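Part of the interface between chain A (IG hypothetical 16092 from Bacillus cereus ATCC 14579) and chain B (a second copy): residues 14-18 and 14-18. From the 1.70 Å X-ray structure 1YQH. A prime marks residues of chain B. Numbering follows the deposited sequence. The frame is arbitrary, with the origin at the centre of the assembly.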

# COMPACT_ATOMS: atom_id res chain seq x y z
N VAL A 14 -2.84 -10.31 1.34
CA VAL A 14 -2.89 -10.69 2.76
C VAL A 14 -1.54 -11.26 3.16
O VAL A 14 -0.96 -12.09 2.44
CB VAL A 14 -4.04 -11.71 3.04
CG1 VAL A 14 -5.39 -11.02 2.90
CG2 VAL A 14 -3.95 -12.90 2.09
N VAL A 15 -1.00 -10.79 4.28
CA VAL A 15 0.25 -11.32 4.81
C VAL A 15 -0.08 -11.82 6.21
O VAL A 15 -0.27 -11.03 7.14
CB VAL A 15 1.36 -10.26 4.90
CG1 VAL A 15 2.64 -10.89 5.37
CG2 VAL A 15 1.54 -9.58 3.55
N PRO A 16 -0.22 -13.14 6.34
CA PRO A 16 -0.63 -13.74 7.61
C PRO A 16 0.52 -14.10 8.54
O PRO A 16 1.66 -14.30 8.07
CB PRO A 16 -1.34 -15.02 7.15
CG PRO A 16 -0.55 -15.44 5.93
CD PRO A 16 -0.08 -14.15 5.27
N GLN A 17 0.22 -14.16 9.83
CA GLN A 17 1.10 -14.78 10.82
C GLN A 17 0.38 -16.02 11.30
O GLN A 17 -0.74 -15.93 11.83
CB GLN A 17 1.35 -13.84 12.00
CG GLN A 17 2.10 -12.58 11.64
CD GLN A 17 3.53 -12.85 11.21
OE1 GLN A 17 4.23 -13.67 11.81
NE2 GLN A 17 3.97 -12.14 10.18
N ALA A 18 1.02 -17.17 11.13
CA ALA A 18 0.43 -18.45 11.55
C ALA A 18 1.47 -19.29 12.30
O ALA A 18 2.51 -19.62 11.73
CB ALA A 18 -0.11 -19.21 10.37
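Chain B 14-18: VVPQA

This is a small, nearly symmetric contact between the same strand of two copies, held by a pair of reciprocal side-chain-to-backbone hydrogen bonds and one valine-valine contact. Chain B is extended through this stretch, with Val14′ to Gln17′ in strand conformation, as are the matching residues of chain A. The two strands run in broadly the same direction, with 47° between their N-to-C directions. Their axes come no nearer than 8.4 Å. That is too far for backbone pairing, so side chains must bridge the gap.

Two pairs of like residues face each other: Val15 CA lies 7.7 Å from Val15′ CA, and Gln17 CA lies 7.3 Å from Gln17′ CA. The CA-to-CB bonds of Val15 and Val15′ both point toward the other strand, and both side chains adopt the t rotamer. Their methyls touch, with Val15 CG1 3.7 Å from Val15′ CG1. Val14 and Val14′ take no part.

The CA-to-CB bonds of Gln17 and Gln17′ point sideways, but the ends of these side chains come nearer to the other strand. Both have chi1 and chi2 in m. Gln17′ NE2 donates to Pro16 O at 2.8 Å, and Gln17 NE2 donates to Pro16′ O at 2.9 Å. The CA-to-CB bonds of Pro16 and Pro16′ point away from the other strand, while their carbonyl oxygens serve as acceptors. The two amide nitrogens, Gln17 NE2 and Gln17′ NE2, lie 3.4 Å apart. Both are donors, so they do not bond to each other.

Two waters extend the pattern. Water 1 lies 2.6 Å from Gln17 OE1, to which it can donate, and accepts from Ala18′ N at 2.8 Å. Water 2 lies 2.6 Å from Gln17′ OE1, to which it can donate, and accepts from Ala18 N at 2.9 Å. Each glutamine amide thus reaches the other chain directly through NE2 and by water through OE1. The two stretches together bury 212 Å².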

# COMPACT_ATOMS: atom_id res chain seq x y z
N VAL B 14 7.53 -2.81 7.60
CA VAL B 14 8.11 -4.12 7.39
C VAL B 14 7.24 -5.15 8.09
O VAL B 14 6.86 -4.98 9.25
CB VAL B 14 9.58 -4.18 7.88
CG1 VAL B 14 10.49 -3.39 6.95
CG2 VAL B 14 9.70 -3.63 9.32
N VAL B 15 6.90 -6.20 7.35
CA VAL B 15 6.10 -7.28 7.89
C VAL B 15 6.92 -8.56 7.72
O VAL B 15 6.94 -9.17 6.64
CB VAL B 15 4.71 -7.39 7.23
CG1 VAL B 15 3.92 -8.53 7.86
CG2 VAL B 15 3.94 -6.07 7.37
N PRO B 16 7.62 -8.96 8.79
CA PRO B 16 8.50 -10.11 8.76
C PRO B 16 7.80 -11.45 9.02
O PRO B 16 6.77 -11.51 9.71
CB PRO B 16 9.48 -9.82 9.89
CG PRO B 16 8.63 -9.10 10.90
CD PRO B 16 7.65 -8.27 10.10
N GLN B 17 8.38 -12.50 8.46
CA GLN B 17 8.09 -13.86 8.91
C GLN B 17 9.31 -14.31 9.69
O GLN B 17 10.41 -14.30 9.16
CB GLN B 17 7.89 -14.80 7.73
CG GLN B 17 6.66 -14.49 6.88
CD GLN B 17 5.35 -14.69 7.63
OE1 GLN B 17 5.23 -15.58 8.49
NE2 GLN B 17 4.36 -13.89 7.29
N ALA B 18 9.11 -14.72 10.94
CA ALA B 18 10.22 -15.19 11.77
C ALA B 18 9.75 -16.30 12.67
O ALA B 18 9.13 -16.05 13.69
CB ALA B 18 10.81 -14.04 12.57
O HOH W 1 6.48 -14.93 11.89
O HOH W 2 3.62 -17.08 9.90